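Local coordinates for gamma-glutamyl-gamma-aminobutyraldehyde dehydrogenase (Burkholderia cenocepacia, PDB 4LIH), which probably oxidises aldehydes, such as gamma-glutamyl-gamma-aminobutyraldehyde, to carboxylic acids with NAD(P)+ as the electron acceptor, at residues I282-D286 with V317-I321; V424-N428 with V449-R454. The contacts are given in a common frame with arbitrary orientation. Where two conformers were deposited one is given. Numbering follows the deposited sequence.

Interaction 1. Residues I282-D286 with V317-I321; sequences IVLPD and VHRDI
Two neighbouring parallel strands end side by side here, one running into a loop, the other into helix 319-333. Ile282 is extended (phi/psi -99/119), its side chain leading away from 317-321 to the sheet face where Phe417 and Leu453 lie. Val283, also extended, is in register with Val317 as a parallel bridge pair, CA to CA 4.9 Å, both side chains on the same face. Val283 O accepts from His318 N at 3.2 Å, and with chi1 t Val283 CG1 meets CD1 of Ile321 at 3.7 Å. Leu284 leaves the strand (-96/159), and its O lies 3.6 Å from Ile321 CD1. Pro285 turns the chain (-55/-34): its CG sits 3.7 Å from the centroid of the His318 ring, 20° off the normal, a CH-pi contact, while its CB is 4.3 Å from Ile321 CG2. The chain then bends away at Asp286, whose OD1 hydrogen-bonds Thr440 OG1 and whose backbone O hydrogen-bonds Ser441 OG. His318, chi1 t, is the N-cap of the helix, its ND1 accepting from Asp320 N at 3.1 Å. A beta-alpha-beta unit joins strands 280-283 and 314-318 through helix 290-302. Thus the His318 N to Val283 O bond, with the one between Val283 and Leu316, sets the parallel register, while Pro285 and Val283 pack on the His318 ring and on Ile321 at the start of the helix that His318 caps.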
ATOM      1  N   ILE A 282      26.630 -18.998  -2.876  1.00  9.62           N
ATOM      2  CA  ILE A 282      26.535 -20.431  -2.568  1.00 10.01           C
ATOM      3  C   ILE A 282      26.113 -21.276  -3.770  1.00 10.38           C
ATOM      4  O   ILE A 282      25.041 -21.078  -4.305  1.00 10.65           O
ATOM      5  CB  ILE A 282      25.515 -20.678  -1.464  1.00 10.03           C
ATOM      6  CG1 ILE A 282      25.859 -19.785  -0.252  1.00 10.01           C
ATOM      7  CG2 ILE A 282      25.497 -22.187  -1.169  1.00 10.21           C
ATOM      8  CD1 ILE A 282      24.891 -19.863   0.910  1.00  9.98           C
ATOM      9  N   VAL A 283      26.954 -22.208  -4.197  1.00 10.85           N
ATOM     10  CA  VAL A 283      26.652 -23.016  -5.389  1.00 11.36           C
ATOM     11  C   VAL A 283      26.481 -24.446  -4.972  1.00 11.83           C
ATOM     12  O   VAL A 283      27.420 -25.067  -4.514  1.00 11.90           O
ATOM     13  CB  VAL A 283      27.725 -22.916  -6.453  1.00 11.37           C
ATOM     14  CG1 VAL A 283      27.295 -23.622  -7.717  1.00 11.52           C
ATOM     15  CG2 VAL A 283      28.031 -21.492  -6.768  1.00 11.26           C
ATOM     16  N   LEU A 284      25.251 -24.939  -5.155  1.00 12.49           N
ATOM     17  CA  LEU A 284      24.858 -26.274  -4.817  1.00 12.88           C
ATOM     18  C   LEU A 284      24.918 -27.241  -6.014  1.00 13.57           C
ATOM     19  O   LEU A 284      24.855 -26.826  -7.158  1.00 13.69           O
ATOM     20  CB  LEU A 284      23.460 -26.268  -4.229  1.00 13.00           C
ATOM     21  CG  LEU A 284      23.346 -25.517  -2.904  1.00 13.01           C
ATOM     22  CD1 LEU A 284      21.913 -25.178  -2.584  1.00 13.10           C
ATOM     23  CD2 LEU A 284      23.943 -26.378  -1.820  1.00 13.35           C
ATOM     24  N   PRO A 285      25.001 -28.553  -5.733  1.00 14.30           N
ATOM     25  CA  PRO A 285      25.120 -29.582  -6.804  1.00 14.71           C
ATOM     26  C   PRO A 285      24.005 -29.545  -7.873  1.00 15.28           C
ATOM     27  O   PRO A 285      24.263 -29.809  -9.065  1.00 15.30           O
ATOM     28  CB  PRO A 285      25.054 -30.883  -6.022  1.00 14.85           C
ATOM     29  CG  PRO A 285      25.585 -30.535  -4.667  1.00 14.72           C
ATOM     30  CD  PRO A 285      25.026 -29.161  -4.396  1.00 14.52           C
ATOM     31  N   ASP A 286      22.783 -29.182  -7.464  1.00 15.27           N
ATOM     32  CA  ASP A 286      21.684 -29.097  -8.413  1.00 15.39           C
ATOM     33  C   ASP A 286      21.520 -27.708  -9.060  1.00 15.75           C
ATOM     34  O   ASP A 286      20.463 -27.397  -9.604  1.00 15.88           O
ATOM     35  CB  ASP A 286      20.388 -29.594  -7.785  1.00 15.12           C
ATOM     36  CG  ASP A 286      19.900 -28.717  -6.640  1.00 14.81           C
ATOM     37  OD1 ASP A 286      20.420 -27.612  -6.399  1.00 13.86           O
ATOM     38  OD2 ASP A 286      18.997 -29.169  -5.954  1.00 14.73           O
ATOM     39  N   VAL A 317      31.150 -23.493  -2.350  1.00 12.15           N
ATOM     40  CA  VAL A 317      30.839 -24.499  -3.361  1.00 12.37           C
ATOM     41  C   VAL A 317      30.806 -25.895  -2.757  1.00 12.68           C
ATOM     42  O   VAL A 317      31.659 -26.259  -1.976  1.00 12.52           O
ATOM     43  CB  VAL A 317      31.852 -24.439  -4.516  1.00 12.51           C
ATOM     44  CG1 VAL A 317      33.262 -24.666  -4.031  1.00 12.68           C
ATOM     45  CG2 VAL A 317      31.483 -25.419  -5.614  1.00 12.62           C
ATOM     46  N   HIS A 318      29.817 -26.682  -3.127  1.00 13.00           N
ATOM     47  CA  HIS A 318      29.667 -28.012  -2.563  1.00 13.69           C
ATOM     48  C   HIS A 318      30.792 -28.922  -3.065  1.00 14.29           C
ATOM     49  O   HIS A 318      31.151 -28.895  -4.226  1.00 13.75           O
ATOM     50  CB  HIS A 318      28.298 -28.596  -2.940  1.00 13.83           C
ATOM     51  CG  HIS A 318      27.938 -29.828  -2.181  1.00 14.10           C
ATOM     52  ND1 HIS A 318      28.477 -31.069  -2.468  1.00 14.64           N
ATOM     53  CD2 HIS A 318      27.040 -30.032  -1.192  1.00 14.23           C
ATOM     54  CE1 HIS A 318      27.967 -31.969  -1.645  1.00 14.59           C
ATOM     55  NE2 HIS A 318      27.091 -31.366  -0.860  1.00 14.43           N
ATOM     56  N   ARG A 319      31.335 -29.741  -2.180  1.00 15.64           N
ATOM     57  CA  ARG A 319      32.457 -30.645  -2.527  1.00 16.98           C
ATOM     58  C   ARG A 319      32.255 -31.447  -3.808  1.00 17.65           C
ATOM     59  O   ARG A 319      33.208 -31.647  -4.574  1.00 17.73           O
ATOM     60  CB  ARG A 319      32.738 -31.604  -1.361  1.00 18.65           C
ATOM     61  CG  ARG A 319      34.099 -32.296  -1.461  1.00 20.55           C
ATOM     62  CD  ARG A 319      34.386 -33.175  -0.252  1.00 22.58           C
ATOM     63  NE  ARG A 319      34.278 -32.445   1.010  1.00 23.46           N
ATOM     64  CZ  ARG A 319      35.203 -31.628   1.504  1.00 23.82           C
ATOM     65  NH1 ARG A 319      36.338 -31.406   0.870  1.00 24.49           N
ATOM     66  NH2 ARG A 319      34.996 -31.035   2.665  1.00 24.73           N
ATOM     67  N   ASP A 320      31.015 -31.880  -4.044  1.00 17.78           N
ATOM     68  CA  ASP A 320      30.669 -32.768  -5.128  1.00 18.80           C
ATOM     69  C   ASP A 320      30.942 -32.126  -6.476  1.00 18.14           C
ATOM     70  O   ASP A 320      31.304 -32.812  -7.414  1.00 18.43           O
ATOM     71  CB  ASP A 320      29.176 -33.179  -5.059  1.00 20.16           C
ATOM     72  CG  ASP A 320      28.885 -34.237  -3.994  1.00 21.26           C
ATOM     73  OD1 ASP A 320      29.814 -34.698  -3.305  1.00 23.39           O
ATOM     74  OD2 ASP A 320      27.709 -34.604  -3.842  1.00 22.76           O
ATOM     75  N   ILE A 321      30.743 -30.811  -6.577  1.00 17.00           N
ATOM     76  CA  ILE A 321      30.933 -30.098  -7.837  1.00 16.44           C
ATOM     77  C   ILE A 321      32.166 -29.191  -7.827  1.00 16.33           C
ATOM     78  O   ILE A 321      32.431 -28.500  -8.812  1.00 15.59           O
ATOM     79  CB  ILE A 321      29.690 -29.270  -8.218  1.00 16.23           C
ATOM     80  CG1 ILE A 321      29.323 -28.249  -7.126  1.00 16.07           C
ATOM     81  CG2 ILE A 321      28.509 -30.195  -8.507  1.00 16.31           C
ATOM     82  CD1 ILE A 321      28.453 -27.121  -7.656  1.00 15.81           C
TER

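Interaction 2. Residues V424-N428 with V449-R454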
ATOM      1  N   VAL A 424      24.955 -22.374   4.871  1.00 11.95           N
ATOM      2  CA  VAL A 424      24.184 -21.273   5.454  1.00 11.83           C
ATOM      3  C   VAL A 424      24.880 -20.728   6.702  1.00 11.98           C
ATOM      4  O   VAL A 424      24.992 -19.501   6.871  1.00 11.54           O
ATOM      5  CB  VAL A 424      22.711 -21.633   5.717  1.00 11.70           C
ATOM      6  CG1 VAL A 424      22.036 -20.538   6.556  1.00 11.49           C
ATOM      7  CG2 VAL A 424      21.959 -21.836   4.412  1.00 11.83           C
ATOM      8  N   ARG A 425      25.361 -21.628   7.567  0.50 12.13           N
ATOM      9  CA  ARG A 425      26.080 -21.223   8.768  0.50 12.22           C
ATOM     10  C   ARG A 425      27.326 -20.397   8.415  0.50 12.00           C
ATOM     11  O   ARG A 425      27.534 -19.339   8.977  0.50 11.85           O
ATOM     12  CB  ARG A 425      26.445 -22.439   9.635  0.50 12.70           C
ATOM     13  CG  ARG A 425      25.241 -23.084  10.315  0.50 12.99           C
ATOM     14  CD  ARG A 425      25.616 -24.188  11.285  0.50 13.23           C
ATOM     15  NE  ARG A 425      26.716 -25.016  10.802  0.50 13.59           N
ATOM     16  CZ  ARG A 425      26.587 -26.262  10.369  0.50 13.73           C
ATOM     17  NH1 ARG A 425      25.404 -26.838  10.327  0.50 13.86           N
ATOM     18  NH2 ARG A 425      27.648 -26.930   9.973  0.50 14.00           N
ATOM     19  N   ILE A 426      28.117 -20.856   7.448  1.00 11.80           N
ATOM     20  CA  ILE A 426      29.303 -20.102   6.994  1.00 11.56           C
ATOM     21  C   ILE A 426      28.889 -18.737   6.386  1.00 11.30           C
ATOM     22  O   ILE A 426      29.472 -17.699   6.697  1.00 11.04           O
ATOM     23  CB  ILE A 426      30.127 -20.940   5.974  1.00 11.66           C
ATOM     24  CG1 ILE A 426      30.726 -22.189   6.664  1.00 11.88           C
ATOM     25  CG2 ILE A 426      31.223 -20.088   5.334  1.00 11.56           C
ATOM     26  CD1 ILE A 426      31.299 -23.188   5.668  1.00 12.08           C
ATOM     27  N   ALA A 427      27.849 -18.757   5.550  1.00 11.23           N
ATOM     28  CA  ALA A 427      27.371 -17.551   4.888  1.00 10.96           C
ATOM     29  C   ALA A 427      27.049 -16.499   5.939  1.00 10.94           C
ATOM     30  O   ALA A 427      27.525 -15.376   5.827  1.00 10.48           O
ATOM     31  CB  ALA A 427      26.153 -17.845   4.049  1.00 11.04           C
ATOM     32  N   ASN A 428      26.326 -16.887   6.987  1.00 10.92           N
ATOM     33  CA  ASN A 428      25.857 -15.898   7.960  1.00 11.13           C
ATOM     34  C   ASN A 428      26.896 -15.565   9.031  1.00 11.30           C
ATOM     35  O   ASN A 428      26.641 -14.714   9.867  1.00 11.15           O
ATOM     36  CB  ASN A 428      24.597 -16.388   8.659  1.00 11.07           C
ATOM     37  CG  ASN A 428      23.373 -16.335   7.768  1.00 10.92           C
ATOM     38  OD1 ASN A 428      23.271 -15.496   6.880  1.00 10.76           O
ATOM     39  ND2 ASN A 428      22.407 -17.210   8.048  1.00 10.99           N
ATOM     40  N   VAL A 449      16.560 -21.420   1.750  1.00 10.57           N
ATOM     41  CA  VAL A 449      17.894 -20.823   1.904  1.00 10.45           C
ATOM     42  C   VAL A 449      17.824 -19.294   1.757  1.00 10.27           C
ATOM     43  O   VAL A 449      18.467 -18.556   2.529  1.00 10.48           O
ATOM     44  CB  VAL A 449      18.926 -21.427   0.920  1.00 10.43           C
ATOM     45  CG1 VAL A 449      20.218 -20.617   0.905  1.00 10.43           C
ATOM     46  CG2 VAL A 449      19.296 -22.844   1.286  1.00 10.59           C
ATOM     47  N   SER A 450      17.094 -18.803   0.770  1.00 10.42           N
ATOM     48  CA  SER A 450      16.991 -17.336   0.572  1.00 10.31           C
ATOM     49  C   SER A 450      16.402 -16.624   1.813  1.00 10.32           C
ATOM     50  O   SER A 450      16.872 -15.536   2.165  1.00 10.25           O
ATOM     51  CB  SER A 450      16.242 -16.938  -0.735  1.00 10.46           C
ATOM     52  OG  SER A 450      14.852 -17.255  -0.710  1.00 10.63           O
ATOM     53  N   ARG A 451      15.444 -17.264   2.496  1.00 10.31           N
ATOM     54  CA  ARG A 451      14.882 -16.715   3.737  1.00 10.26           C
ATOM     55  C   ARG A 451      15.914 -16.679   4.864  1.00 10.43           C
ATOM     56  O   ARG A 451      15.904 -15.794   5.696  1.00 10.07           O
ATOM     57  CB  ARG A 451      13.700 -17.518   4.221  1.00 10.19           C
ATOM     58  CG  ARG A 451      12.423 -17.276   3.448  1.00 10.13           C
ATOM     59  CD  ARG A 451      11.439 -18.429   3.614  1.00 10.22           C
ATOM     60  NE  ARG A 451      10.096 -17.994   3.241  1.00 10.11           N
ATOM     61  CZ  ARG A 451       8.972 -18.594   3.610  1.00 10.14           C
ATOM     62  NH1 ARG A 451       9.015 -19.743   4.273  1.00 10.27           N
ATOM     63  NH2 ARG A 451       7.791 -18.063   3.250  1.00 10.16           N
ATOM     64  N   ARG A 452      16.774 -17.696   4.904  1.00 10.74           N
ATOM     65  CA  ARG A 452      17.705 -17.844   5.991  1.00 11.29           C
ATOM     66  C   ARG A 452      18.967 -16.985   5.893  1.00 10.83           C
ATOM     67  O   ARG A 452      19.613 -16.804   6.903  1.00 11.12           O
ATOM     68  CB  ARG A 452      18.097 -19.316   6.136  1.00 12.09           C
ATOM     69  CG  ARG A 452      16.963 -20.118   6.672  1.00 13.31           C
ATOM     70  CD  ARG A 452      17.151 -21.583   6.428  1.00 14.91           C
ATOM     71  NE  ARG A 452      18.282 -22.185   7.121  1.00 16.74           N
ATOM     72  CZ  ARG A 452      18.799 -23.362   6.746  1.00 18.59           C
ATOM     73  NH1 ARG A 452      18.302 -24.018   5.703  1.00 20.25           N
ATOM     74  NH2 ARG A 452      19.816 -23.863   7.370  1.00 20.11           N
ATOM     75  N   LEU A 453      19.328 -16.505   4.708  1.00 10.40           N
ATOM     76  CA  LEU A 453      20.526 -15.672   4.522  1.00 10.29           C
ATOM     77  C   LEU A 453      20.269 -14.236   5.048  1.00 10.25           C
ATOM     78  O   LEU A 453      19.330 -13.563   4.625  1.00  9.79           O
ATOM     79  CB  LEU A 453      20.953 -15.654   3.030  1.00 10.29           C
ATOM     80  CG  LEU A 453      21.329 -17.072   2.530  1.00 10.30           C
ATOM     81  CD1 LEU A 453      21.478 -17.187   1.013  1.00 10.37           C
ATOM     82  CD2 LEU A 453      22.598 -17.588   3.197  1.00 10.47           C
ATOM     83  N   ARG A 454      21.116 -13.792   5.977  1.00 10.24           N
ATOM     84  CA  ARG A 454      20.890 -12.553   6.686  1.00 10.14           C
ATOM     85  C   ARG A 454      21.546 -11.414   5.919  1.00  9.78           C
ATOM     86  O   ARG A 454      22.632 -10.963   6.275  1.00  9.72           O
ATOM     87  CB  ARG A 454      21.467 -12.652   8.109  1.00 10.54           C
ATOM     88  CG  ARG A 454      20.777 -13.661   9.009  1.00 10.82           C
ATOM     89  CD  ARG A 454      19.319 -13.346   9.249  1.00 11.07           C
ATOM     90  NE  ARG A 454      19.148 -12.144  10.097  1.00 11.06           N
ATOM     91  CZ  ARG A 454      17.973 -11.737  10.599  1.00 11.29           C
ATOM     92  NH1 ARG A 454      16.854 -12.414  10.368  1.00 11.27           N
ATOM     93  NH2 ARG A 454      17.918 -10.653  11.370  1.00 11.14           N
TER
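Asn428 makes both hydrogen bonds of this contact with a single amide group. Asn428 OD1 accepts from the backbone N of Arg454 at 2.9 Å, and Asn428 ND2 donates to the carbonyl O of Arg452 at 3.0 Å, so the side chain grips the backbone on both sides of Leu453, just where helix 443-452 gives way to extended chain (Leu453 phi/psi -75/124). Next out is the Arg452 guanidinium, with Val424 CB over one face, 4.0 Å from Arg452 NH2; the charge itself is paired with Asp421, one turn earlier on helix 420-428. Below this polar layer the packing is aliphatic: Ala427 CB touches Leu453 CD2 at 3.7 Å, and Val424 CG2 reaches Val449 CG1 at 4.1 Å and, more loosely, Leu453 CD2 at 4.5 Å. Leu453 carries on to Ile282, Ala436 and Val458 of the sheet beneath, so the contact joins two helices lying side by side on one face of that sheet. The far side of 449-454 belongs to the tetramer: Lys497 of a neighbouring subunit donates to the carbonyls of Ser450 and Leu453, and Arg454 NH2 hydrogen-bonds Pro165 O of that subunit. An asparagine that satisfies both a carbonyl and an amide at a helix terminus holds the exit of the chain by direction as well as distance, which packing by valine, alanine and leucine could not do alone.

How the interactions relate
Interactions 1 and 2 belong to the same alpha/beta layer: interaction 1 lies within the beta sheet that carries strands 280-283, 314-318 and 435-439, and interaction 2 packs on one face of it. Their centres are about 15 Å apart, and they meet through one side chain: Ile282 CD1 lies 3.9 Å from Ala427 CB and 4.0 Å from Leu453 CD2, carrying the strand's surface into the interface between the two helices. Strand 435-439 is a second bridge, since it pairs with strand 280-283 and also underlies Val449 and Leu453. Both contacts lie away from the predicted active-site residue Glu274. Only interaction 2 reaches other subunits; no other chain touches the segments of interaction 1.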